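Local coordinates for DUF4875 domain-containing protein (Desulfovibrio piger, PDB 4LG3) that is of unknown function, being an uncharacterised member of the DUF4875 family, which is grouped with CamS-like proteins, at residues 68-81 and 92-105. Residues are numbered along the deposited sequence; the frame is centred on the assembly and turned at random.
Sequences AQEKRAAVVSITLD and VLATATYAPDGKGV. With SO4 (sulfate ion), chain D.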
loop_
_atom_site.group_PDB
_atom_site.type_symbol
_atom_site.label_atom_id
_atom_site.label_comp_id
_atom_site.label_asym_id
_atom_site.label_seq_id
_atom_site.Cartn_x
_atom_site.Cartn_y
_atom_site.Cartn_z
ATOM N N ALA A 68 -6.818 15.916 -0.797
ATOM C CA ALA A 68 -8.020 16.617 -0.330
ATOM C C ALA A 68 -7.988 18.079 -0.831
ATOM O O ALA A 68 -8.956 18.557 -1.410
ATOM C CB ALA A 68 -8.103 16.547 1.190
ATOM N N GLN A 69 -6.828 18.721 -0.698
ATOM C CA GLN A 69 -6.550 20.080 -1.126
ATOM C C GLN A 69 -6.547 20.199 -2.673
ATOM O O GLN A 69 -7.239 21.052 -3.216
ATOM C CB GLN A 69 -5.184 20.505 -0.533
ATOM C CG GLN A 69 -4.542 21.803 -1.075
ATOM C CD GLN A 69 -4.744 23.010 -0.195
ATOM O OE1 GLN A 69 -4.621 22.953 1.041
ATOM N NE2 GLN A 69 -5.026 24.144 -0.834
ATOM N N GLU A 70 -5.793 19.341 -3.358
ATOM C CA GLU A 70 -5.605 19.383 -4.797
ATOM C C GLU A 70 -6.861 19.009 -5.577
ATOM O O GLU A 70 -7.168 19.689 -6.553
ATOM C CB GLU A 70 -4.423 18.488 -5.198
ATOM C CG GLU A 70 -4.242 18.270 -6.696
ATOM C CD GLU A 70 -4.114 19.501 -7.586
ATOM O OE1 GLU A 70 -3.356 20.436 -7.231
ATOM O OE2 GLU A 70 -4.726 19.495 -8.677
ATOM N N LYS A 71 -7.581 17.954 -5.177
ATOM C CA LYS A 71 -8.773 17.546 -5.923
ATOM C C LYS A 71 -10.066 18.155 -5.356
ATOM O O LYS A 71 -11.143 17.922 -5.928
ATOM C CB LYS A 71 -8.917 15.999 -6.006
ATOM C CG LYS A 71 -7.671 15.259 -6.473
ATOM C CD LYS A 71 -7.203 15.549 -7.874
ATOM C CE LYS A 71 -5.814 15.021 -8.096
ATOM N NZ LYS A 71 -5.405 15.140 -9.517
ATOM N N ARG A 72 -9.970 18.928 -4.249
ATOM C CA ARG A 72 -11.126 19.536 -3.593
ATOM C C ARG A 72 -12.132 18.431 -3.250
ATOM O O ARG A 72 -13.325 18.536 -3.552
ATOM C CB ARG A 72 -11.755 20.656 -4.464
ATOM C CG ARG A 72 -10.853 21.877 -4.655
ATOM C CD ARG A 72 -11.505 22.886 -5.590
ATOM N NE ARG A 72 -11.574 24.232 -5.012
ATOM C CZ ARG A 72 -12.628 24.724 -4.364
ATOM N NH1 ARG A 72 -13.718 23.983 -4.192
ATOM N NH2 ARG A 72 -12.600 25.962 -3.881
ATOM N N ALA A 73 -11.620 17.339 -2.679
ATOM C CA ALA A 73 -12.445 16.204 -2.301
ATOM C C ALA A 73 -12.919 16.339 -0.849
ATOM O O ALA A 73 -12.181 16.826 0.002
ATOM C CB ALA A 73 -11.675 14.905 -2.509
ATOM N N ALA A 74 -14.139 15.881 -0.564
ATOM C CA ALA A 74 -14.674 15.882 0.799
ATOM C C ALA A 74 -14.089 14.685 1.590
ATOM O O ALA A 74 -13.946 14.736 2.816
ATOM C CB ALA A 74 -16.202 15.800 0.760
ATOM N N VAL A 75 -13.763 13.609 0.870
ATOM C CA VAL A 75 -13.238 12.360 1.428
ATOM C C VAL A 75 -12.102 11.878 0.551
ATOM O O VAL A 75 -12.231 11.885 -0.678
ATOM C CB VAL A 75 -14.343 11.243 1.545
ATOM C CG1 VAL A 75 -13.846 10.034 2.347
ATOM C CG2 VAL A 75 -15.621 11.787 2.132
ATOM N N VAL A 76 -11.011 11.407 1.180
ATOM C CA VAL A 76 -9.856 10.884 0.453
ATOM C C VAL A 76 -9.378 9.609 1.114
ATOM O O VAL A 76 -9.077 9.601 2.298
ATOM C CB VAL A 76 -8.710 11.926 0.333
ATOM C CG1 VAL A 76 -7.502 11.346 -0.396
ATOM C CG2 VAL A 76 -9.182 13.190 -0.365
ATOM N N SER A 77 -9.284 8.544 0.332
ATOM C CA SER A 77 -8.749 7.251 0.756
ATOM C C SER A 77 -7.415 7.022 0.098
ATOM O O SER A 77 -7.300 7.169 -1.111
ATOM C CB SER A 77 -9.707 6.115 0.423
ATOM O OG SER A 77 -10.682 6.009 1.440
ATOM N N ILE A 78 -6.391 6.728 0.899
ATOM C CA ILE A 78 -5.026 6.454 0.406
ATOM C C ILE A 78 -4.613 5.022 0.795
ATOM O O ILE A 78 -4.765 4.631 1.941
ATOM C CB ILE A 78 -3.968 7.496 0.897
ATOM C CG1 ILE A 78 -4.401 8.957 0.644
ATOM C CG2 ILE A 78 -2.564 7.201 0.348
ATOM C CD1 ILE A 78 -4.465 9.444 -0.782
ATOM N N THR A 79 -4.093 4.264 -0.156
ATOM C CA THR A 79 -3.537 2.937 0.089
ATOM C C THR A 79 -2.101 2.957 -0.394
ATOM O O THR A 79 -1.850 3.261 -1.569
ATOM C CB THR A 79 -4.329 1.782 -0.571
ATOM O OG1 THR A 79 -5.690 1.853 -0.158
ATOM C CG2 THR A 79 -3.768 0.406 -0.208
ATOM N N LEU A 80 -1.159 2.642 0.519
ATOM C CA LEU A 80 0.239 2.519 0.171
ATOM C C LEU A 80 0.524 1.045 -0.097
ATOM O O LEU A 80 0.356 0.213 0.794
ATOM C CB LEU A 80 1.156 3.097 1.261
ATOM C CG LEU A 80 2.666 2.890 1.118
ATOM C CD1 LEU A 80 3.225 3.685 -0.059
ATOM C CD2 LEU A 80 3.372 3.268 2.405
ATOM N N ASP A 81 0.939 0.732 -1.339
ATOM C CA ASP A 81 1.297 -0.637 -1.728
ATOM C C ASP A 81 2.813 -0.868 -1.604
ATOM O O ASP A 81 3.584 0.082 -1.669
ATOM C CB ASP A 81 0.812 -0.969 -3.148
ATOM C CG ASP A 81 -0.692 -1.023 -3.284
ATOM O OD1 ASP A 81 -1.342 -1.704 -2.452
ATOM O OD2 ASP A 81 -1.218 -0.437 -4.258
ATOM N N VAL A 92 -0.403 -4.338 0.953
ATOM C CA VAL A 92 -0.692 -3.079 1.634
ATOM C C VAL A 92 0.311 -2.864 2.751
ATOM O O VAL A 92 0.433 -3.709 3.635
ATOM C CB VAL A 92 -2.150 -3.078 2.193
ATOM C CG1 VAL A 92 -2.462 -1.806 2.968
ATOM C CG2 VAL A 92 -3.145 -3.281 1.073
ATOM N N LEU A 93 0.989 -1.711 2.716
ATOM C CA LEU A 93 1.915 -1.264 3.749
ATOM C C LEU A 93 1.234 -0.270 4.721
ATOM O O LEU A 93 1.608 -0.203 5.885
ATOM C CB LEU A 93 3.155 -0.610 3.126
ATOM C CG LEU A 93 4.108 -1.493 2.323
ATOM C CD1 LEU A 93 5.364 -0.727 1.976
ATOM C CD2 LEU A 93 4.453 -2.818 3.069
ATOM N N ALA A 94 0.234 0.490 4.247
ATOM C CA ALA A 94 -0.452 1.496 5.051
ATOM C C ALA A 94 -1.698 1.976 4.362
ATOM O O ALA A 94 -1.755 1.976 3.128
ATOM C CB ALA A 94 0.483 2.703 5.304
ATOM N N THR A 95 -2.674 2.458 5.156
ATOM C CA THR A 95 -3.943 3.036 4.694
ATOM C C THR A 95 -4.367 4.185 5.591
ATOM O O THR A 95 -4.059 4.182 6.785
ATOM C CB THR A 95 -5.118 1.999 4.653
ATOM O OG1 THR A 95 -5.429 1.552 5.975
ATOM C CG2 THR A 95 -4.881 0.833 3.743
ATOM N N ALA A 96 -5.177 5.107 5.033
ATOM C CA ALA A 96 -5.770 6.235 5.746
ATOM C C ALA A 96 -6.896 6.846 4.934
ATOM O O ALA A 96 -6.759 7.049 3.723
ATOM C CB ALA A 96 -4.711 7.301 6.062
ATOM N N THR A 97 -8.013 7.141 5.610
ATOM C CA THR A 97 -9.148 7.839 5.036
ATOM C C THR A 97 -9.287 9.171 5.817
ATOM O O THR A 97 -9.281 9.194 7.039
ATOM C CB THR A 97 -10.399 6.956 4.999
ATOM O OG1 THR A 97 -10.133 5.794 4.174
ATOM C CG2 THR A 97 -11.610 7.708 4.456
ATOM N N TYR A 98 -9.377 10.258 5.077
ATOM C CA TYR A 98 -9.452 11.631 5.547
ATOM C C TYR A 98 -10.702 12.342 5.039
ATOM O O TYR A 98 -10.936 12.390 3.826
ATOM C CB TYR A 98 -8.201 12.370 5.057
ATOM C CG TYR A 98 -8.069 13.825 5.478
ATOM C CD1 TYR A 98 -8.422 14.239 6.765
ATOM C CD2 TYR A 98 -7.491 14.764 4.625
ATOM C CE1 TYR A 98 -8.232 15.556 7.179
ATOM C CE2 TYR A 98 -7.298 16.087 5.028
ATOM C CZ TYR A 98 -7.688 16.482 6.301
ATOM O OH TYR A 98 -7.503 17.772 6.725
ATOM N N ALA A 99 -11.495 12.889 5.973
ATOM C CA ALA A 99 -12.704 13.687 5.736
ATOM C C ALA A 99 -12.497 15.043 6.437
ATOM O O ALA A 99 -12.851 15.172 7.611
ATOM C CB ALA A 99 -13.931 12.961 6.257
ATOM N N PRO A 100 -11.847 16.035 5.757
ATOM C CA PRO A 100 -11.521 17.316 6.424
ATOM C C PRO A 100 -12.655 17.979 7.226
ATOM O O PRO A 100 -12.372 18.586 8.252
ATOM C CB PRO A 100 -11.085 18.238 5.266
ATOM C CG PRO A 100 -10.671 17.349 4.185
ATOM C CD PRO A 100 -11.309 15.994 4.380
ATOM N N ASP A 101 -13.911 17.872 6.772
ATOM C CA ASP A 101 -15.056 18.501 7.441
ATOM C C ASP A 101 -15.578 17.688 8.677
ATOM O O ASP A 101 -16.530 18.122 9.327
ATOM C CB ASP A 101 -16.206 18.773 6.434
ATOM C CG ASP A 101 -16.982 17.564 5.908
ATOM O OD1 ASP A 101 -16.636 16.420 6.280
ATOM O OD2 ASP A 101 -17.904 17.765 5.094
ATOM N N GLY A 102 -14.946 16.558 8.983
ATOM C CA GLY A 102 -15.274 15.730 10.135
ATOM C C GLY A 102 -16.590 14.971 10.076
ATOM O O GLY A 102 -17.132 14.599 11.120
ATOM N N LYS A 103 -17.088 14.699 8.856
ATOM C CA LYS A 103 -18.370 14.034 8.597
ATOM C C LYS A 103 -18.211 12.681 7.868
ATOM O O LYS A 103 -19.175 12.150 7.328
ATOM C CB LYS A 103 -19.297 14.962 7.795
ATOM C CG LYS A 103 -19.805 16.152 8.596
ATOM C CD LYS A 103 -20.459 17.209 7.706
ATOM C CE LYS A 103 -20.648 18.511 8.454
ATOM N NZ LYS A 103 -21.430 19.516 7.679
ATOM N N GLY A 104 -17.013 12.136 7.902
ATOM C CA GLY A 104 -16.678 10.843 7.324
ATOM C C GLY A 104 -16.936 10.648 5.845
ATOM O O GLY A 104 -16.843 11.582 5.053
ATOM N N VAL A 105 -17.273 9.413 5.471
ATOM C CA VAL A 105 -17.595 9.050 4.097
ATOM C C VAL A 105 -19.054 9.473 3.763
ATOM O O VAL A 105 -19.289 10.072 2.705
ATOM C CB VAL A 105 -17.357 7.537 3.858
ATOM C CG1 VAL A 105 -17.898 7.099 2.505
ATOM C CG2 VAL A 105 -15.875 7.189 3.972
HETATM S S SO4 D . -6.947 17.855 10.597
HETATM O O1 SO4 D . -5.881 18.865 10.543
HETATM O O2 SO4 D . -7.768 17.982 9.390
HETATM O O3 SO4 D . -6.344 16.512 10.716
HETATM O O4 SO4 D . -7.791 18.096 11.769
HETATM O O HOH W 1 -14.522 17.096 4.069
#
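Tyr98 meets Ala68 on the side of the sheet that helix 53-71 covers. From the backbone outward, Tyr98 CB lies 4.0 Å from Val76 O, beside the backbone bonds that join Val76 and Tyr98 in both directions. With CG anti to the backbone N (chi1 -178°), the ring lies alongside helix 53-71 at Ala68, where CD2 and CE2 each stand 3.9 Å from Ala68 CB; a methyl is small enough to let helix and ring come this close. Pro100 CD sits over the ring centre, 3.8 Å above the plane, while Trp113 stacks on the ring from the neighbouring strand. CE1 and OH both meet sulfate O2 in the ring plane, OH donating a hydrogen bond of 2.7 Å; Trp113 also holds this ion, probably from the crystallisation liquor.

On the other face, Ser77 and Thr97 form a non-hydrogen-bonded pair whose short side chains let their hydroxyls hydrogen-bond to each other, OG to OG1 at 2.8 Å, and Arg26 donates to the serine as well. Farther along, Leu80, apolar as the helix-covered face requires, lays CD2 4.0 Å from Leu93 CB, its branched end packed under helix 53-71 against Leu56 and Val60. Leu80 O takes a bond from Leu93 N (2.8 Å) and a weak one from Ala94 N, the signature of a classic beta bulge. Strands 75-81 and 92-98 thus form a bulged beta hairpin within a mixed sheet, with helix 53-71 packed across one face.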